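PDB 2D81: PHB depolymerase, which catalyses the hydrolysis of the biopolyester polyhydroxybutyrate by cleaving its ester bonds, and has a circularly permuted alpha/beta hydrolase fold. Local coordinates for residues Val38-Phe43 and Arg91-Trp96; Ser12-Gly17 and Lys170-Ser175; Met95-Ser100 and Val125-Thr130; Ala86-Arg91 and Gly117-Ser122. All coordinates share one frame; numbering follows the deposited sequence.

Interaction 1 of 4, residues Val38-Phe43 and Arg91-Trp96; sequences VGFGVF and RKIYMW. With NAG (2-acetamido-2-deoxy-beta-D-glucopyranose), chain B.
Phe-40 and Ile-93 pair across two parallel strands, 39-43 and 92-96, whose axes pass 4.6 Å apart. Their side chains lie side by side on the face that also carries Val-42 and Met-95. Phe-40 CG stands between its own backbone N and carbonyl carbon (chi1 55°), and the ring turns one face to its neighbour. Ile-93 CG1 sits over that face, 4.3 Å from the ring centroid, a CH-pi contact, while Ile-93 CD1 meets Phe-40 CZ at 3.8 Å. An alanine at Ile-93 would probably open a gap against the Phe-40 ring and let that ring turn more freely.

The other face holds a dense aromatic cluster. Phe-43 CE2 touches Tyr-94 CE2 at 3.6 Å with the ring planes 56° apart, and Phe-43 CD2 rests on Trp-96 CB. Gly-41 CA lies at the edge of the Tyr-94 ring; at Gly-39 a CB would strike Lys-92 O.

Packing is looser at the start of the strands, where Val-38 is partly exposed. Here the chain of Lys-92 bends away, CD coming within 3.2 Å of O5 of the glycan, and NZ bonds to Trp-171 O. Five backbone hydrogen bonds join the strands, and helices 106-116 and 164-173 cover the two faces, the arrangement of the parallel central sheet in an alpha/beta hydrolase fold.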
# COMPACT_ATOMS: atom_id res chain seq x y z
N VAL A 38 -11.15 1.18 -7.79
CA VAL A 38 -10.43 1.43 -9.03
C VAL A 38 -9.34 0.38 -9.21
O VAL A 38 -9.13 -0.15 -10.30
CB VAL A 38 -9.78 2.84 -9.04
CG1 VAL A 38 -9.13 3.09 -10.39
CG2 VAL A 38 -10.83 3.90 -8.76
N GLY A 39 -8.64 0.07 -8.12
CA GLY A 39 -7.60 -0.95 -8.18
C GLY A 39 -6.54 -0.72 -7.13
O GLY A 39 -6.75 0.04 -6.19
N PHE A 40 -5.40 -1.39 -7.28
CA PHE A 40 -4.31 -1.23 -6.32
C PHE A 40 -2.94 -1.52 -6.93
O PHE A 40 -2.84 -2.07 -8.02
CB PHE A 40 -4.53 -2.13 -5.10
CG PHE A 40 -4.73 -3.59 -5.43
CD1 PHE A 40 -5.98 -4.06 -5.84
CD2 PHE A 40 -3.68 -4.49 -5.33
CE1 PHE A 40 -6.17 -5.41 -6.13
CE2 PHE A 40 -3.86 -5.84 -5.62
CZ PHE A 40 -5.11 -6.30 -6.01
N GLY A 41 -1.90 -1.11 -6.21
CA GLY A 41 -0.54 -1.32 -6.66
C GLY A 41 0.32 -1.93 -5.57
O GLY A 41 0.16 -1.62 -4.39
N VAL A 42 1.24 -2.81 -5.96
CA VAL A 42 2.12 -3.47 -5.00
C VAL A 42 3.57 -3.35 -5.44
O VAL A 42 3.94 -3.82 -6.52
CB VAL A 42 1.75 -4.97 -4.86
CG1 VAL A 42 2.68 -5.65 -3.85
CG2 VAL A 42 0.30 -5.11 -4.43
N PHE A 43 4.39 -2.71 -4.61
CA PHE A 43 5.83 -2.64 -4.85
C PHE A 43 6.55 -3.63 -3.93
O PHE A 43 6.58 -3.45 -2.72
CB PHE A 43 6.38 -1.24 -4.55
CG PHE A 43 5.80 -0.15 -5.42
CD1 PHE A 43 4.62 0.49 -5.07
CD2 PHE A 43 6.47 0.27 -6.57
CE1 PHE A 43 4.11 1.53 -5.84
CE2 PHE A 43 5.97 1.31 -7.35
CZ PHE A 43 4.79 1.94 -6.99
N ARG A 91 -10.63 -4.53 -11.89
CA ARG A 91 -9.72 -3.66 -11.15
C ARG A 91 -8.43 -3.48 -11.94
O ARG A 91 -7.96 -4.41 -12.60
CB ARG A 91 -9.40 -4.27 -9.79
CG ARG A 91 -10.60 -4.40 -8.86
CD ARG A 91 -11.02 -3.05 -8.30
NE ARG A 91 -12.21 -3.14 -7.46
CZ ARG A 91 -13.46 -3.19 -7.92
NH1 ARG A 91 -14.47 -3.28 -7.08
NH2 ARG A 91 -13.69 -3.13 -9.23
N LYS A 92 -7.87 -2.28 -11.88
CA LYS A 92 -6.54 -2.03 -12.42
C LYS A 92 -5.53 -2.44 -11.36
O LYS A 92 -5.58 -1.96 -10.22
CB LYS A 92 -6.37 -0.55 -12.76
CG LYS A 92 -7.38 -0.02 -13.76
CD LYS A 92 -7.30 -0.75 -15.09
CE LYS A 92 -6.00 -0.43 -15.82
NZ LYS A 92 -5.98 0.98 -16.27
N ILE A 93 -4.61 -3.33 -11.72
CA ILE A 93 -3.63 -3.83 -10.77
C ILE A 93 -2.22 -3.59 -11.30
O ILE A 93 -1.87 -4.04 -12.39
CB ILE A 93 -3.83 -5.34 -10.51
CG1 ILE A 93 -5.23 -5.58 -9.95
CG2 ILE A 93 -2.78 -5.85 -9.52
CD1 ILE A 93 -5.58 -7.04 -9.73
N TYR A 94 -1.44 -2.86 -10.52
CA TYR A 94 -0.06 -2.55 -10.85
C TYR A 94 0.87 -3.31 -9.91
O TYR A 94 0.66 -3.34 -8.71
CB TYR A 94 0.19 -1.05 -10.71
CG TYR A 94 1.65 -0.65 -10.84
CD1 TYR A 94 2.21 -0.42 -12.09
CD2 TYR A 94 2.46 -0.55 -9.72
CE1 TYR A 94 3.56 -0.09 -12.22
CE2 TYR A 94 3.81 -0.22 -9.83
CZ TYR A 94 4.35 0.00 -11.09
OH TYR A 94 5.68 0.32 -11.20
N MET A 95 1.91 -3.93 -10.48
CA MET A 95 2.88 -4.68 -9.69
C MET A 95 4.30 -4.35 -10.13
O MET A 95 4.56 -4.22 -11.33
CB MET A 95 2.62 -6.18 -9.81
CG MET A 95 1.36 -6.64 -9.10
SD MET A 95 0.98 -8.37 -9.41
CE MET A 95 0.10 -8.21 -10.96
N TRP A 96 5.21 -4.22 -9.17
CA TRP A 96 6.59 -3.86 -9.46
C TRP A 96 7.56 -4.65 -8.60
O TRP A 96 7.30 -4.90 -7.42
CB TRP A 96 6.83 -2.37 -9.21
CG TRP A 96 8.26 -1.94 -9.42
CD1 TRP A 96 8.84 -1.58 -10.60
CD2 TRP A 96 9.30 -1.87 -8.43
NE1 TRP A 96 10.17 -1.29 -10.41
CE2 TRP A 96 10.48 -1.47 -9.09
CE3 TRP A 96 9.35 -2.12 -7.05
CZ2 TRP A 96 11.70 -1.29 -8.41
CZ3 TRP A 96 10.56 -1.95 -6.38
CH2 TRP A 96 11.72 -1.54 -7.06
C1 NAG B . -10.32 -2.44 -17.20
C2 NAG B . -11.76 -2.98 -17.10
C3 NAG B . -12.80 -1.88 -17.39
C4 NAG B . -12.47 -0.55 -16.70
C5 NAG B . -11.01 -0.19 -16.92
C6 NAG B . -10.59 1.09 -16.21
C7 NAG B . -12.55 -5.17 -17.77
C8 NAG B . -13.13 -5.97 -18.92
N2 NAG B . -11.91 -4.05 -18.07
O3 NAG B . -14.08 -2.32 -16.96
O4 NAG B . -13.30 0.47 -17.23
O5 NAG B . -10.17 -1.25 -16.42
O6 NAG B . -9.52 1.72 -16.90
O7 NAG B . -12.68 -5.58 -16.61

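Interaction 2 of 4, residues Ser12-Gly17 and Lys170-Ser175; sequences SVSVSG and KWIYGS
Ser-14 and Tyr-173 meet through their hydroxyls: chi1 of 60° sets Ser-14 OG on the helix side, between its backbone N and carbonyl carbon, and chi1 of -70° sets Tyr-173 CG beside its backbone N, with the OH at the far end of the ring. From the last turn of helix 164-173 the phenol extends to strand 13-18, where its OH finds two oxygens. It donates to Ser-12 O at 2.7 Å. This oxygen lies at the edge of the ring, in its plane, although the hydroxyl is tilted 30° from the plane of the carbonyl that receives it. Ser-14 OG approaches Tyr-173 OH obliquely to the ring, also at 2.7 Å.

Beside these polar atoms the contact is apolar: Ile-172 CG2 packs on Ser-14 CB at 3.7 Å. The helix ends here, with Gly-174 leaving helical geometry at positive phi. Outside the two segments, Ser-14 OG is hydrogen-bonded to His-224 ND1, and Ser-16 OG to NE2 of the same imidazole.

A phenylalanine in place of Tyr-173 would probably leave Ser-12 O without this donor and Ser-14 OG without one of its close polar neighbours. The phenol thus joins the end of the helix to the sheet through its hydroxyl, which serves the main-chain carbonyl of Ser-12 and lies beside a serine already engaged with His-224 on the adjacent strand 221-227.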
# COMPACT_ATOMS: atom_id res chain seq x y z
N SER A 12 -13.56 6.30 -6.70
CA SER A 12 -12.26 6.71 -7.24
C SER A 12 -11.13 6.34 -6.29
O SER A 12 -10.04 6.93 -6.36
CB SER A 12 -12.25 8.21 -7.49
OG SER A 12 -12.31 8.92 -6.26
N VAL A 13 -11.37 5.38 -5.41
CA VAL A 13 -10.42 5.04 -4.36
C VAL A 13 -9.51 3.88 -4.76
O VAL A 13 -9.95 2.90 -5.37
CB VAL A 13 -11.16 4.67 -3.05
CG1 VAL A 13 -10.16 4.32 -1.96
CG2 VAL A 13 -12.03 5.84 -2.60
N SER A 14 -8.23 4.00 -4.40
CA SER A 14 -7.25 2.95 -4.67
C SER A 14 -6.17 2.97 -3.59
O SER A 14 -6.17 3.85 -2.72
CB SER A 14 -6.61 3.17 -6.05
OG SER A 14 -5.95 4.43 -6.11
N VAL A 15 -5.25 2.01 -3.65
CA VAL A 15 -4.20 1.88 -2.64
C VAL A 15 -2.94 1.24 -3.23
O VAL A 15 -3.03 0.42 -4.15
CB VAL A 15 -4.70 1.03 -1.44
CG1 VAL A 15 -5.14 -0.35 -1.93
CG2 VAL A 15 -3.60 0.90 -0.40
N SER A 16 -1.78 1.62 -2.71
CA SER A 16 -0.52 0.96 -3.05
C SER A 16 0.43 1.00 -1.85
O SER A 16 0.16 1.69 -0.87
CB SER A 16 0.15 1.63 -4.26
OG SER A 16 0.68 2.91 -3.95
N GLY A 17 1.53 0.26 -1.93
CA GLY A 17 2.49 0.28 -0.85
C GLY A 17 3.75 -0.51 -1.16
O GLY A 17 3.80 -1.26 -2.14
N LYS A 170 -0.65 6.28 -12.78
CA LYS A 170 -1.10 6.31 -14.17
C LYS A 170 -1.73 4.99 -14.58
O LYS A 170 -2.69 4.98 -15.34
CB LYS A 170 0.07 6.66 -15.10
CG LYS A 170 0.46 8.13 -15.04
CD LYS A 170 1.50 8.50 -16.09
CE LYS A 170 2.84 7.85 -15.80
NZ LYS A 170 3.84 8.22 -16.84
N TRP A 171 -1.21 3.87 -14.08
CA TRP A 171 -1.81 2.59 -14.43
C TRP A 171 -3.20 2.47 -13.81
O TRP A 171 -4.15 2.03 -14.47
CB TRP A 171 -0.96 1.41 -13.97
CG TRP A 171 -1.54 0.13 -14.46
CD1 TRP A 171 -2.24 -0.80 -13.75
CD2 TRP A 171 -1.56 -0.32 -15.82
NE1 TRP A 171 -2.71 -1.79 -14.58
CE2 TRP A 171 -2.30 -1.52 -15.86
CE3 TRP A 171 -1.02 0.18 -17.01
CZ2 TRP A 171 -2.51 -2.23 -17.04
CZ3 TRP A 171 -1.24 -0.52 -18.19
CH2 TRP A 171 -1.98 -1.72 -18.20
N ILE A 172 -3.32 2.85 -12.55
CA ILE A 172 -4.58 2.71 -11.83
C ILE A 172 -5.65 3.66 -12.37
O ILE A 172 -6.79 3.25 -12.57
CB ILE A 172 -4.37 2.96 -10.32
CG1 ILE A 172 -3.48 1.86 -9.74
CG2 ILE A 172 -5.72 2.99 -9.60
CD1 ILE A 172 -3.07 2.08 -8.29
N TYR A 173 -5.28 4.91 -12.62
CA TYR A 173 -6.26 5.91 -13.03
C TYR A 173 -6.31 6.19 -14.52
O TYR A 173 -7.20 6.90 -14.99
CB TYR A 173 -6.01 7.23 -12.28
CG TYR A 173 -6.34 7.13 -10.81
CD1 TYR A 173 -5.38 6.77 -9.87
CD2 TYR A 173 -7.65 7.34 -10.37
CE1 TYR A 173 -5.71 6.61 -8.53
CE2 TYR A 173 -7.99 7.19 -9.03
CZ TYR A 173 -7.01 6.82 -8.11
OH TYR A 173 -7.35 6.65 -6.80
N GLY A 174 -5.38 5.61 -15.27
CA GLY A 174 -5.33 5.85 -16.70
C GLY A 174 -4.58 7.13 -17.00
O GLY A 174 -3.50 7.37 -16.46
N SER A 175 -5.14 7.96 -17.88
CA SER A 175 -4.53 9.25 -18.17
C SER A 175 -4.39 10.04 -16.87
O SER A 175 -5.25 9.95 -15.99
CB SER A 175 -5.38 10.03 -19.17
OG SER A 175 -6.73 10.12 -18.74

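Interaction 3 of 4, residues Met95-Ser100 and Val125-Thr130; sequences MWTGSS and VSYVTT
Met-95, Thr-130 and Thr-97 bury the most surface between strand 95-98 and strand 125-130, which run parallel with their axes 4.7 Å apart. Met-95 lies against the ring of Tyr-127 on one face of the sheet, its CB 3.6 Å from Tyr-127 CD2. The chain is extended from CB to SD and then bends (chi3 -84°), which brings CE back to Val-125. Met-95 CE and Val-125 CG1 are only 3.4 Å apart, tighter than usual for two carbons. The sulfur sits at the edge of the Tyr-127 ring, 5.3 Å from its centroid, a Met-aromatic contact.

Thr-97 continues the same face. Its CG2 approaches Thr-129 OG1 at 3.6 Å, the two threonines pointing the same way, and also comes near Tyr-127 OH. Its hydroxyl turns back to its own strand and donates to Gly-98 O.

Thr-130 works on the other face. Its OG1 accepts the indole N-H of Trp-96, a 2.8 Å bond from NE1 that is nearly straight (171°) and lies in the ring plane, so the hydroxyl meets the indole at its edge. Trp-96 CD1 also packs on Val-128 CG1. Thr-130 O takes a further bond from Ser-99 N.

Helix 106-116 covers the face of Met-95 and Tyr-127. Five backbone hydrogen bonds between the two segments, one of them from Ser-99 past the strand end, fasten 125-130, the outermost strand on this side of the sheet, to its neighbour, and with that helix the two strands form a beta-alpha-beta unit.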
# COMPACT_ATOMS: atom_id res chain seq x y z
N MET A 95 1.91 -3.93 -10.48
CA MET A 95 2.88 -4.68 -9.69
C MET A 95 4.30 -4.35 -10.13
O MET A 95 4.56 -4.22 -11.33
CB MET A 95 2.62 -6.18 -9.81
CG MET A 95 1.36 -6.64 -9.10
SD MET A 95 0.98 -8.37 -9.41
CE MET A 95 0.10 -8.21 -10.96
N TRP A 96 5.21 -4.22 -9.17
CA TRP A 96 6.59 -3.86 -9.46
C TRP A 96 7.56 -4.65 -8.60
O TRP A 96 7.30 -4.90 -7.42
CB TRP A 96 6.83 -2.37 -9.21
CG TRP A 96 8.26 -1.94 -9.42
CD1 TRP A 96 8.84 -1.58 -10.60
CD2 TRP A 96 9.30 -1.87 -8.43
NE1 TRP A 96 10.17 -1.29 -10.41
CE2 TRP A 96 10.48 -1.47 -9.09
CE3 TRP A 96 9.35 -2.12 -7.05
CZ2 TRP A 96 11.70 -1.29 -8.41
CZ3 TRP A 96 10.56 -1.95 -6.38
CH2 TRP A 96 11.72 -1.54 -7.06
N THR A 97 8.68 -5.04 -9.19
CA THR A 97 9.78 -5.59 -8.42
C THR A 97 11.10 -5.12 -9.01
O THR A 97 11.21 -4.87 -10.21
CB THR A 97 9.75 -7.13 -8.41
OG1 THR A 97 10.83 -7.63 -7.61
CG2 THR A 97 9.88 -7.67 -9.83
N GLY A 98 12.11 -4.98 -8.15
CA GLY A 98 13.47 -4.82 -8.64
C GLY A 98 14.02 -6.20 -8.92
O GLY A 98 13.71 -7.15 -8.21
N SER A 99 14.83 -6.33 -9.97
CA SER A 99 15.34 -7.65 -10.35
C SER A 99 16.39 -8.14 -9.35
O SER A 99 16.65 -9.34 -9.26
CB SER A 99 15.93 -7.61 -11.76
OG SER A 99 17.15 -6.89 -11.79
N SER A 100 16.97 -7.21 -8.60
CA SER A 100 18.07 -7.52 -7.69
C SER A 100 17.60 -7.56 -6.24
O SER A 100 18.41 -7.60 -5.31
CB SER A 100 19.19 -6.49 -7.83
OG SER A 100 19.76 -6.53 -9.13
N VAL A 125 -3.78 -5.47 -16.04
CA VAL A 125 -2.66 -5.73 -15.15
C VAL A 125 -1.37 -5.22 -15.77
O VAL A 125 -1.09 -5.48 -16.94
CB VAL A 125 -2.51 -7.25 -14.87
CG1 VAL A 125 -1.30 -7.50 -13.97
CG2 VAL A 125 -3.77 -7.79 -14.22
N SER A 126 -0.57 -4.49 -15.00
CA SER A 126 0.77 -4.11 -15.43
C SER A 126 1.79 -4.64 -14.43
O SER A 126 1.76 -4.29 -13.25
CB SER A 126 0.90 -2.59 -15.53
OG SER A 126 2.22 -2.22 -15.91
N TYR A 127 2.70 -5.49 -14.90
CA TYR A 127 3.74 -6.02 -14.05
C TYR A 127 5.09 -5.56 -14.59
O TYR A 127 5.44 -5.85 -15.73
CB TYR A 127 3.68 -7.56 -14.02
CG TYR A 127 4.62 -8.23 -13.04
CD1 TYR A 127 5.97 -8.39 -13.32
CD2 TYR A 127 4.14 -8.73 -11.83
CE1 TYR A 127 6.83 -9.04 -12.43
CE2 TYR A 127 4.98 -9.39 -10.93
CZ TYR A 127 6.32 -9.54 -11.24
OH TYR A 127 7.15 -10.20 -10.36
N VAL A 128 5.82 -4.82 -13.76
CA VAL A 128 7.05 -4.17 -14.19
C VAL A 128 8.24 -4.63 -13.35
O VAL A 128 8.16 -4.71 -12.12
CB VAL A 128 6.93 -2.64 -14.09
CG1 VAL A 128 8.24 -1.98 -14.50
CG2 VAL A 128 5.79 -2.16 -14.97
N THR A 129 9.35 -4.92 -14.02
CA THR A 129 10.61 -5.21 -13.34
C THR A 129 11.64 -4.16 -13.71
O THR A 129 11.87 -3.90 -14.89
CB THR A 129 11.16 -6.60 -13.73
OG1 THR A 129 10.19 -7.61 -13.41
CG2 THR A 129 12.45 -6.90 -12.99
N THR A 130 12.24 -3.54 -12.70
CA THR A 130 13.36 -2.63 -12.95
C THR A 130 14.67 -3.38 -12.75
O THR A 130 14.97 -3.86 -11.66
CB THR A 130 13.32 -1.42 -11.99
OG1 THR A 130 12.15 -0.63 -12.27
CG2 THR A 130 14.56 -0.55 -12.17

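Interaction 4 of 4, residues Ala86-Arg91 and Gly117-Ser122; sequences ANLGQR and GNFDNS. With NAG (2-acetamido-2-deoxy-beta-D-glucopyranose), chain B.
Leu-88 and Gly-89 meet Phe-119 and Asp-120 in a surface contact between two loops, one leading into strand 92-98, the other following helix 106-116. The apolar part is small. Leu-88 and Phe-119 lie side by side and point the same way, with Leu-88 CD1 3.9 Å from Phe-119 CB. Met-74 of helix 68-77 touches both side chains.

Next to it the main chains come close. Gly-89 CA is 3.3 Å from Phe-119 O, and Asp-120 CA offers its hydrogen to Leu-88 O. A side chain on Gly-89 would be crowded by Ala-86 O and would come close to Phe-119 O.

The polar link is made by a single water. It donates to Leu-88 O and Arg-91 O and accepts from Asn-121 N at 2.9 Å, tying three main-chain groups from both loops. Arg-91 NH2 bonds to Gln-90 O at 2.8 Å, with the carbonyl oxygen in the guanidinium plane but the nitrogen well above the carbonyl plane; NH1 goes on to Ser-33 O. On the glycan side Gly-89 O is 2.9 Å from O7 of the sugar, which is probably linked to Asn-124, and Gln-90 CG also lies near that oxygen.

The contact therefore rests on one modest apolar pair, close main-chain packing and a bridging water, which gives Leu-88 O, Arg-91 O and Asn-121 N a shared partner where the two loops make no direct hydrogen bond.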
# COMPACT_ATOMS: atom_id res chain seq x y z
N ALA A 86 -15.13 -11.58 -7.54
CA ALA A 86 -15.60 -11.13 -8.84
C ALA A 86 -15.19 -9.68 -9.10
O ALA A 86 -14.95 -9.28 -10.24
CB ALA A 86 -17.12 -11.27 -8.92
N ASN A 87 -15.11 -8.89 -8.03
CA ASN A 87 -14.68 -7.50 -8.17
C ASN A 87 -13.30 -7.40 -8.80
O ASN A 87 -13.03 -6.48 -9.57
CB ASN A 87 -14.65 -6.80 -6.81
CG ASN A 87 -16.02 -6.68 -6.18
OD1 ASN A 87 -17.04 -6.72 -6.86
ND2 ASN A 87 -16.05 -6.51 -4.86
N LEU A 88 -12.43 -8.35 -8.49
CA LEU A 88 -11.05 -8.28 -8.96
C LEU A 88 -10.97 -8.36 -10.48
O LEU A 88 -9.95 -8.01 -11.07
CB LEU A 88 -10.21 -9.39 -8.33
CG LEU A 88 -10.07 -9.30 -6.81
CD1 LEU A 88 -9.34 -10.54 -6.29
CD2 LEU A 88 -9.33 -8.02 -6.42
N GLY A 89 -12.05 -8.81 -11.10
CA GLY A 89 -12.08 -8.91 -12.55
C GLY A 89 -12.25 -7.56 -13.22
O GLY A 89 -12.11 -7.45 -14.44
N GLN A 90 -12.56 -6.53 -12.42
CA GLN A 90 -12.71 -5.17 -12.94
C GLN A 90 -11.89 -4.18 -12.12
O GLN A 90 -12.39 -3.13 -11.71
CB GLN A 90 -14.18 -4.75 -12.90
CG GLN A 90 -15.08 -5.55 -13.83
CD GLN A 90 -16.48 -4.97 -13.90
OE1 GLN A 90 -17.15 -4.79 -12.88
NE2 GLN A 90 -16.94 -4.69 -15.12
N ARG A 91 -10.63 -4.53 -11.89
CA ARG A 91 -9.72 -3.66 -11.15
C ARG A 91 -8.43 -3.48 -11.94
O ARG A 91 -7.96 -4.41 -12.60
CB ARG A 91 -9.40 -4.27 -9.79
CG ARG A 91 -10.60 -4.40 -8.86
CD ARG A 91 -11.02 -3.05 -8.30
NE ARG A 91 -12.21 -3.14 -7.46
CZ ARG A 91 -13.46 -3.19 -7.92
NH1 ARG A 91 -14.47 -3.28 -7.08
NH2 ARG A 91 -13.69 -3.13 -9.23
N GLY A 117 -3.91 -13.65 -11.02
CA GLY A 117 -4.28 -14.04 -12.38
C GLY A 117 -5.50 -14.94 -12.43
O GLY A 117 -6.17 -15.05 -13.46
N ASN A 118 -5.80 -15.59 -11.31
CA ASN A 118 -6.98 -16.44 -11.21
C ASN A 118 -8.27 -15.62 -11.22
O ASN A 118 -9.34 -16.15 -11.51
CB ASN A 118 -6.93 -17.27 -9.92
CG ASN A 118 -5.92 -18.38 -9.99
OD1 ASN A 118 -6.17 -19.43 -10.59
ND2 ASN A 118 -4.76 -18.17 -9.38
N PHE A 119 -8.15 -14.33 -10.92
CA PHE A 119 -9.33 -13.50 -10.69
C PHE A 119 -9.37 -12.22 -11.52
O PHE A 119 -10.44 -11.64 -11.70
CB PHE A 119 -9.43 -13.13 -9.21
CG PHE A 119 -9.30 -14.30 -8.29
CD1 PHE A 119 -8.10 -14.55 -7.63
CD2 PHE A 119 -10.37 -15.17 -8.10
CE1 PHE A 119 -7.96 -15.66 -6.80
CE2 PHE A 119 -10.24 -16.29 -7.27
CZ PHE A 119 -9.03 -16.53 -6.62
N ASP A 120 -8.22 -11.77 -12.02
CA ASP A 120 -8.15 -10.48 -12.69
C ASP A 120 -8.17 -10.56 -14.21
O ASP A 120 -8.24 -11.64 -14.80
CB ASP A 120 -6.92 -9.70 -12.21
CG ASP A 120 -5.60 -10.36 -12.60
OD1 ASP A 120 -4.59 -10.08 -11.91
OD2 ASP A 120 -5.55 -11.13 -13.58
N ASN A 121 -8.13 -9.39 -14.84
CA ASN A 121 -8.16 -9.24 -16.29
C ASN A 121 -6.77 -8.81 -16.77
O ASN A 121 -6.27 -7.77 -16.34
CB ASN A 121 -9.20 -8.17 -16.66
CG ASN A 121 -9.09 -7.72 -18.11
OD1 ASN A 121 -9.34 -8.48 -19.04
ND2 ASN A 121 -8.72 -6.46 -18.30
N SER A 122 -6.15 -9.61 -17.63
CA SER A 122 -4.75 -9.39 -17.98
C SER A 122 -4.50 -8.01 -18.60
O SER A 122 -3.47 -7.38 -18.34
CB SER A 122 -4.25 -10.48 -18.94
OG SER A 122 -4.80 -10.33 -20.23
C1 NAG B . -10.32 -2.44 -17.20
C2 NAG B . -11.76 -2.98 -17.10
C3 NAG B . -12.80 -1.88 -17.39
C4 NAG B . -12.47 -0.55 -16.70
C5 NAG B . -11.01 -0.19 -16.92
C6 NAG B . -10.59 1.09 -16.21
C7 NAG B . -12.55 -5.17 -17.77
C8 NAG B . -13.13 -5.97 -18.92
N2 NAG B . -11.91 -4.05 -18.07
O3 NAG B . -14.08 -2.32 -16.96
O4 NAG B . -13.30 0.47 -17.23
O5 NAG B . -10.17 -1.25 -16.42
O6 NAG B . -9.52 1.72 -16.90
O7 NAG B . -12.68 -5.58 -16.61
O HOH W 1 -8.74 -7.01 -13.35

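From the N terminus, segment 12-17 opens the widest loop, which interaction 2 closes at 170-175; the other three contacts all fall within it. Interaction 1 starts at 38-43 and closes at 91-96. Before it closes, 86-91 begins interaction 4, so the two cross and share Arg-91. Interaction 3 starts on Met-95 and Trp-96, where interaction 1 ends, and closes at 125-130; interaction 4 closes at 117-122, inside that loop, so these two cross as well. Interactions 1 and 3 assemble neighbouring strands of one sheet, interaction 2 adds helix 164-173 to it, and interaction 4 joins the loops at the glycan end.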